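PDB 5D4N: nitrogen regulatory protein P-II, which binds adenine nucleotides such as ADP and AMP and probably acts as a bicarbonate-responsive, PII-like regulator associated with the carboxysome. Local coordinates for residues L12-E17 and G91-H96; Y36-N41 and I64-A69. All coordinates share one frame; numbering follows the deposited sequence.

Contact 1 of 2, residues L12-E17 and G91-H96; sequences LEIILE and GVVFVH. With ADP (adenosine-5'-diphosphate), chain D; ACT (acetate ion), chain G.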
loop_
_atom_site.group_PDB
_atom_site.type_symbol
_atom_site.label_atom_id
_atom_site.label_comp_id
_atom_site.label_asym_id
_atom_site.label_seq_id
_atom_site.Cartn_x
_atom_site.Cartn_y
_atom_site.Cartn_z
ATOM N N LEU A 12 4.575 -8.174 0.189
ATOM C CA LEU A 12 3.322 -8.633 0.795
ATOM C C LEU A 12 2.663 -7.498 1.538
ATOM O O LEU A 12 3.331 -6.694 2.185
ATOM C CB LEU A 12 3.611 -9.738 1.830
ATOM C CG LEU A 12 4.382 -10.973 1.333
ATOM C CD1 LEU A 12 4.476 -12.016 2.448
ATOM C CD2 LEU A 12 3.750 -11.561 0.124
ATOM N N GLU A 13 1.329 -7.470 1.492
ATOM C CA GLU A 13 0.527 -6.614 2.370
ATOM C C GLU A 13 -0.304 -7.622 3.174
ATOM O O GLU A 13 -1.069 -8.389 2.577
ATOM C CB GLU A 13 -0.419 -5.683 1.600
ATOM C CG GLU A 13 0.392 -4.563 0.959
ATOM C CD GLU A 13 -0.412 -3.560 0.150
ATOM O OE1 GLU A 13 -1.603 -3.815 -0.133
ATOM O OE2 GLU A 13 0.175 -2.525 -0.235
ATOM N N ILE A 14 -0.068 -7.702 4.489
ATOM C CA ILE A 14 -0.727 -8.707 5.348
ATOM C C ILE A 14 -1.639 -7.933 6.274
ATOM O O ILE A 14 -1.145 -7.161 7.095
ATOM C CB ILE A 14 0.330 -9.469 6.147
ATOM C CG1 ILE A 14 1.351 -10.142 5.207
ATOM C CG2 ILE A 14 -0.359 -10.502 7.085
ATOM C CD1 ILE A 14 2.712 -10.474 5.935
ATOM N N ILE A 15 -2.957 -8.105 6.123
ATOM C CA ILE A 15 -3.916 -7.323 6.914
ATOM C C ILE A 15 -4.546 -8.245 7.916
ATOM O O ILE A 15 -5.101 -9.267 7.542
ATOM C CB ILE A 15 -4.970 -6.633 6.014
ATOM C CG1 ILE A 15 -4.257 -5.690 4.982
ATOM C CG2 ILE A 15 -5.982 -5.878 6.909
ATOM C CD1 ILE A 15 -5.149 -5.193 3.786
ATOM N N LEU A 16 -4.409 -7.913 9.195
ATOM C CA LEU A 16 -4.910 -8.787 10.255
ATOM C C LEU A 16 -5.160 -8.019 11.532
ATOM O O LEU A 16 -4.761 -6.867 11.652
ATOM C CB LEU A 16 -3.945 -9.993 10.487
ATOM C CG LEU A 16 -2.645 -9.734 11.282
ATOM C CD1 LEU A 16 -1.897 -11.059 11.493
ATOM C CD2 LEU A 16 -1.705 -8.757 10.581
ATOM N N GLU A 17 -5.834 -8.647 12.499
ATOM C CA GLU A 17 -6.091 -7.964 13.766
ATOM C C GLU A 17 -4.788 -7.742 14.510
ATOM O O GLU A 17 -3.915 -8.617 14.524
ATOM C CB GLU A 17 -7.046 -8.794 14.630
ATOM C CG GLU A 17 -8.445 -8.869 14.030
ATOM C CD GLU A 17 -9.232 -10.041 14.601
ATOM O OE1 GLU A 17 -8.887 -11.199 14.272
ATOM O OE2 GLU A 17 -10.133 -9.817 15.439
ATOM N N GLY A 91 -8.608 -11.730 7.977
ATOM C CA GLY A 91 -7.449 -11.100 7.349
ATOM C C GLY A 91 -7.161 -11.591 5.966
ATOM O O GLY A 91 -7.767 -12.551 5.485
ATOM N N VAL A 92 -6.241 -10.898 5.295
ATOM C CA VAL A 92 -5.904 -11.202 3.896
ATOM C C VAL A 92 -4.432 -10.943 3.639
ATOM O O VAL A 92 -3.791 -10.186 4.369
ATOM C CB VAL A 92 -6.757 -10.334 2.929
ATOM C CG1 VAL A 92 -8.256 -10.692 2.973
ATOM C CG2 VAL A 92 -6.551 -8.843 3.216
ATOM N N VAL A 93 -3.906 -11.583 2.589
ATOM C CA VAL A 93 -2.536 -11.337 2.129
ATOM C C VAL A 93 -2.562 -11.018 0.650
ATOM O O VAL A 93 -3.095 -11.811 -0.164
ATOM C CB VAL A 93 -1.529 -12.471 2.429
ATOM C CG1 VAL A 93 -0.125 -12.083 1.937
ATOM C CG2 VAL A 93 -1.490 -12.789 3.919
ATOM N N PHE A 94 -1.971 -9.858 0.283
ATOM C CA PHE A 94 -1.879 -9.462 -1.117
ATOM C C PHE A 94 -0.426 -9.542 -1.528
ATOM O O PHE A 94 0.425 -8.915 -0.876
ATOM C CB PHE A 94 -2.393 -8.045 -1.315
ATOM C CG PHE A 94 -3.806 -7.783 -0.847
ATOM C CD1 PHE A 94 -4.801 -8.749 -1.000
ATOM C CD2 PHE A 94 -4.139 -6.575 -0.235
ATOM C CE1 PHE A 94 -6.119 -8.507 -0.556
ATOM C CE2 PHE A 94 -5.442 -6.330 0.181
ATOM C CZ PHE A 94 -6.429 -7.281 0.007
ATOM N N VAL A 95 -0.147 -10.267 -2.599
ATOM C CA VAL A 95 1.253 -10.389 -3.099
ATOM C C VAL A 95 1.422 -9.463 -4.287
ATOM O O VAL A 95 0.639 -9.542 -5.234
ATOM C CB VAL A 95 1.610 -11.844 -3.513
ATOM C CG1 VAL A 95 3.107 -11.931 -3.891
ATOM C CG2 VAL A 95 1.252 -12.844 -2.388
ATOM N N HIS A 96 2.423 -8.566 -4.216
ATOM C CA HIS A 96 2.671 -7.610 -5.306
ATOM C C HIS A 96 4.038 -7.901 -5.914
ATOM O O HIS A 96 4.954 -8.401 -5.225
ATOM C CB HIS A 96 2.802 -6.173 -4.719
ATOM C CG HIS A 96 1.561 -5.626 -4.091
ATOM N ND1 HIS A 96 1.109 -6.100 -2.874
ATOM C CD2 HIS A 96 0.748 -4.616 -4.495
ATOM C CE1 HIS A 96 0.017 -5.381 -2.591
ATOM N NE2 HIS A 96 -0.224 -4.473 -3.525
HETATM P PB ADP D . -14.334 -11.192 8.942
HETATM O O1B ADP D . -14.873 -12.310 8.230
HETATM O O2B ADP D . -13.966 -11.609 10.338
HETATM O O3B ADP D . -15.358 -10.083 9.035
HETATM P PA ADP D . -12.290 -10.874 6.761
HETATM O O1A ADP D . -11.222 -11.907 6.825
HETATM O O2A ADP D . -13.267 -11.172 5.601
HETATM O O3A ADP D . -13.024 -10.680 8.172
HETATM O "O5'" ADP D . -11.613 -9.462 6.482
HETATM C "C5'" ADP D . -10.777 -8.880 7.495
HETATM C "C4'" ADP D . -10.194 -7.588 6.982
HETATM O "O4'" ADP D . -9.406 -7.852 5.804
HETATM C "C3'" ADP D . -11.234 -6.582 6.512
HETATM O "O3'" ADP D . -11.805 -5.853 7.596
HETATM C "C2'" ADP D . -10.389 -5.696 5.595
HETATM O "O2'" ADP D . -9.585 -4.841 6.383
HETATM C "C1'" ADP D . -9.477 -6.730 4.926
HETATM N N9 ADP D . -10.008 -7.172 3.638
HETATM C C8 ADP D . -10.852 -8.225 3.393
HETATM N N7 ADP D . -11.261 -8.303 2.150
HETATM C C5 ADP D . -10.633 -7.233 1.529
HETATM C C6 ADP D . -10.620 -6.786 0.190
HETATM N N6 ADP D . -11.365 -7.338 -0.782
HETATM N N1 ADP D . -9.822 -5.735 -0.112
HETATM C C2 ADP D . -9.117 -5.155 0.867
HETATM N N3 ADP D . -9.077 -5.469 2.167
HETATM C C4 ADP D . -9.850 -6.533 2.431
HETATM C C ACT G . -5.534 -14.417 0.321
HETATM O O ACT G . -6.270 -15.337 -0.180
HETATM O OXT ACT G . -5.838 -13.550 1.239
HETATM C CH3 ACT G . -4.097 -14.307 -0.241
#
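Val92 O is gripped twice from the facing strand: Ile15 N donates a nearly straight hydrogen bond of 2.8 Å, and Ile14 CA brings a weaker C-H to the same oxygen at 3.5 Å. Glu13 and Phe94 form the next hydrogen-bonded pair of this antiparallel ladder. On their face, the extended side chain of Glu13 lays its carboxylate obliquely by the imidazole, CD 3.3 Å from His96 CE1 with the planes 57° apart, while OE1 meets the rim of the Phe94 ring in its plane, 3.7 Å from CD2. The carboxylate makes two salt bridges, OE2 to Lys11 NZ and OE1 to Lys11 NZ of the second subunit; NZ of that second-subunit lysine also hydrogen-bonds His96 NE2. An alanine in place of Glu13 would probably leave both lysines without their carboxylate mate and open a gap beside His96. Toward the nucleotide, Gly91 N bonds ADP O1A at 2.9 Å, and the Phe94 rim atom CZ lies 3.5 Å from ADP C2. On the other face of the sheet, Leu12, Ile14 and Val93 pack against helix 72-88, and strand 63-70 hydrogen-bonds the far side of strand 7-17.

Contact 2 of 2, residues Y36-N41 and I64-A69; sequences YTIVGN and IMIIAA. With AMP (adenosine monophosphate), chain F.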
loop_
_atom_site.group_PDB
_atom_site.type_symbol
_atom_site.label_atom_id
_atom_site.label_comp_id
_atom_site.label_asym_id
_atom_site.label_seq_id
_atom_site.Cartn_x
_atom_site.Cartn_y
_atom_site.Cartn_z
ATOM N N TYR A 36 10.216 -4.990 7.826
ATOM C CA TYR A 36 8.796 -4.860 7.574
ATOM C C TYR A 36 8.335 -3.523 8.097
ATOM O O TYR A 36 9.008 -2.917 8.929
ATOM C CB TYR A 36 7.968 -6.033 8.176
ATOM C CG TYR A 36 8.185 -6.267 9.652
ATOM C CD1 TYR A 36 7.617 -5.425 10.604
ATOM C CD2 TYR A 36 8.943 -7.343 10.101
ATOM C CE1 TYR A 36 7.795 -5.660 11.973
ATOM C CE2 TYR A 36 9.120 -7.595 11.461
ATOM C CZ TYR A 36 8.561 -6.737 12.391
ATOM O OH TYR A 36 8.725 -6.976 13.732
ATOM N N THR A 37 7.209 -3.035 7.552
ATOM C CA THR A 37 6.624 -1.770 7.977
ATOM C C THR A 37 5.183 -2.019 8.381
ATOM O O THR A 37 4.501 -2.751 7.687
ATOM C CB THR A 37 6.700 -0.775 6.804
ATOM O OG1 THR A 37 8.088 -0.537 6.505
ATOM C CG2 THR A 37 6.028 0.564 7.144
ATOM N N ILE A 38 4.734 -1.434 9.484
ATOM C CA ILE A 38 3.376 -1.692 9.980
ATOM C C ILE A 38 2.567 -0.418 9.957
ATOM O O ILE A 38 2.989 0.612 10.504
ATOM C CB ILE A 38 3.416 -2.319 11.388
ATOM C CG1 ILE A 38 4.309 -3.599 11.411
ATOM C CG2 ILE A 38 1.968 -2.643 11.844
ATOM C CD1 ILE A 38 4.404 -4.312 12.718
ATOM N N VAL A 39 1.423 -0.477 9.256
ATOM C CA VAL A 39 0.463 0.626 9.170
ATOM C C VAL A 39 -0.586 0.264 10.221
ATOM O O VAL A 39 -1.247 -0.770 10.124
ATOM C CB VAL A 39 -0.169 0.729 7.764
ATOM C CG1 VAL A 39 -1.075 1.956 7.682
ATOM C CG2 VAL A 39 0.915 0.776 6.665
ATOM N N GLY A 40 -0.741 1.119 11.217
ATOM C CA GLY A 40 -1.647 0.788 12.304
ATOM C C GLY A 40 -2.988 1.466 12.220
ATOM O O GLY A 40 -3.225 2.291 11.329
ATOM N N ASN A 41 -3.875 1.116 13.206
ATOM C CA ASN A 41 -5.197 1.710 13.411
ATOM C C ASN A 41 -6.024 1.763 12.114
ATOM O O ASN A 41 -6.524 2.805 11.705
ATOM C CB ASN A 41 -5.052 3.113 14.058
ATOM C CG ASN A 41 -6.345 3.681 14.609
ATOM O OD1 ASN A 41 -7.025 3.062 15.438
ATOM N ND2 ASN A 41 -6.713 4.876 14.158
ATOM N N ILE A 64 -4.254 -4.016 11.521
ATOM C CA ILE A 64 -2.980 -3.468 11.065
ATOM C C ILE A 64 -2.675 -4.037 9.688
ATOM O O ILE A 64 -3.248 -5.060 9.284
ATOM C CB ILE A 64 -1.801 -3.792 12.048
ATOM C CG1 ILE A 64 -1.576 -5.340 12.160
ATOM C CG2 ILE A 64 -2.005 -3.146 13.402
ATOM C CD1 ILE A 64 -0.328 -5.743 12.927
ATOM N N MET A 65 -1.763 -3.383 8.969
ATOM C CA MET A 65 -1.278 -3.906 7.703
ATOM C C MET A 65 0.215 -3.985 7.808
ATOM O O MET A 65 0.876 -2.964 8.073
ATOM C CB MET A 65 -1.672 -3.018 6.506
ATOM C CG MET A 65 -1.106 -3.551 5.217
ATOM S SD MET A 65 -1.738 -2.699 3.739
ATOM C CE MET A 65 -1.079 -1.012 4.002
ATOM N N ILE A 66 0.753 -5.191 7.629
ATOM C CA ILE A 66 2.204 -5.377 7.674
ATOM C C ILE A 66 2.654 -5.416 6.222
ATOM O O ILE A 66 2.147 -6.239 5.439
ATOM C CB ILE A 66 2.567 -6.692 8.401
ATOM C CG1 ILE A 66 2.057 -6.649 9.845
ATOM C CG2 ILE A 66 4.101 -6.876 8.345
ATOM C CD1 ILE A 66 2.157 -8.036 10.589
ATOM N N ILE A 67 3.603 -4.536 5.863
ATOM C CA ILE A 67 4.120 -4.467 4.506
ATOM C C ILE A 67 5.486 -5.115 4.580
ATOM O O ILE A 67 6.339 -4.667 5.357
ATOM C CB ILE A 67 4.265 -2.985 4.041
ATOM C CG1 ILE A 67 2.907 -2.272 4.013
ATOM C CG2 ILE A 67 4.966 -2.924 2.672
ATOM C CD1 ILE A 67 3.077 -0.721 3.876
ATOM N N ALA A 68 5.709 -6.147 3.767
ATOM C CA ALA A 68 6.975 -6.833 3.826
ATOM C C ALA A 68 7.525 -7.116 2.450
ATOM O O ALA A 68 6.923 -7.899 1.713
ATOM C CB ALA A 68 6.820 -8.135 4.622
ATOM N N ALA A 69 8.655 -6.456 2.087
ATOM C CA ALA A 69 9.333 -6.736 0.822
ATOM C C ALA A 69 10.195 -7.958 1.053
ATOM O O ALA A 69 11.025 -7.991 1.974
ATOM C CB ALA A 69 10.214 -5.549 0.401
HETATM P P AMP F . 16.539 0.032 7.280
HETATM O O1P AMP F . 16.977 -1.419 7.131
HETATM O O2P AMP F . 17.120 0.602 8.561
HETATM O O3P AMP F . 16.787 0.873 6.076
HETATM O "O5'" AMP F . 14.954 -0.009 7.568
HETATM C "C5'" AMP F . 14.251 1.226 7.835
HETATM C "C4'" AMP F . 12.770 0.972 7.705
HETATM O "O4'" AMP F . 12.456 0.616 6.349
HETATM C "C3'" AMP F . 12.256 -0.206 8.526
HETATM O "O3'" AMP F . 12.080 0.133 9.895
HETATM C "C2'" AMP F . 10.940 -0.513 7.800
HETATM O "O2'" AMP F . 9.958 0.438 8.197
HETATM C "C1'" AMP F . 11.354 -0.284 6.331
HETATM N N9 AMP F . 11.798 -1.514 5.681
HETATM C C8 AMP F . 13.075 -2.018 5.613
HETATM N N7 AMP F . 13.156 -3.188 5.028
HETATM C C5 AMP F . 11.838 -3.486 4.713
HETATM C C6 AMP F . 11.241 -4.598 4.087
HETATM N N6 AMP F . 11.938 -5.668 3.660
HETATM N N1 AMP F . 9.899 -4.563 3.896
HETATM C C2 AMP F . 9.205 -3.497 4.321
HETATM N N3 AMP F . 9.656 -2.408 4.959
HETATM C C4 AMP F . 10.993 -2.458 5.104
#
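Thr37 and Ile67, paired across the strands, line the rim of the AMP adenine, and Ala69 continues that line; Ile67 O sits by AMP C2, between the two bonded ring nitrogens. Ala69 N donates to AMP N1 at 2.9 Å, and AMP N6 returns a bond to Ala69 O at 3.0 Å, so the backbone of one residue reads both polar atoms of that edge. The Thr37 hydroxyl works in two directions: OG1 donates to AMP N3 at 2.9 Å and accepts from the ribose O2' at 2.7 Å, tying base and sugar to one side chain. Ile66 CG2 lies obliquely to the other flat group, the Tyr36 ring, nearest to Tyr36 CB; with chi1 at 55°, CG sits between the backbone N and the carbonyl carbon, and the side chain meets Thr25 and Asp29 of helix 21-31. The two strands run antiparallel, their short axes at 160°, and are neighbours in the sheet of the ferredoxin-like PII fold, where the chain between them carries the T-loop in relatives. Their tightest rung is Ile67 N to Thr37 O, 2.7 Å and almost straight. On the Thr37 face, Val39 CG2 rests 3.8 Å from Met65 CE, which the bend at chi3 (64°) swings round, and 3.8 Å from Ile67 CD1. Val39 also packs on Val39 of the second subunit. On the reverse face Ile38 and Ile66 lie side by side, CG1 to CG1 at 4.1 Å. Beyond Tyr36, Thr37 and Ile38 the sheet runs on into a strand of the third subunit, whose Ser47 and Gly91 backbone nitrogens also bond the AMP.

Contacts 1 and 2 are adjacent parts of one antiparallel sheet, their centres about 9 Å apart. Four of its strands follow in the order 36-46, 63-70, 7-17, 92-100, with 49-52 outside 36-46, so 63-70 and 7-17 stitch the contacts together, with a probable hydrogen bond of 2.8 Å from Ile66 N to Ile14 O. Along the chain, 12-17 comes first and 91-96 last, with both segments of contact 2 in between. ADP at contact 1 also bonds Thr37 and Ala69 of the second subunit, so that a nucleotide site draws on contact 1 of one subunit and contact 2 of another.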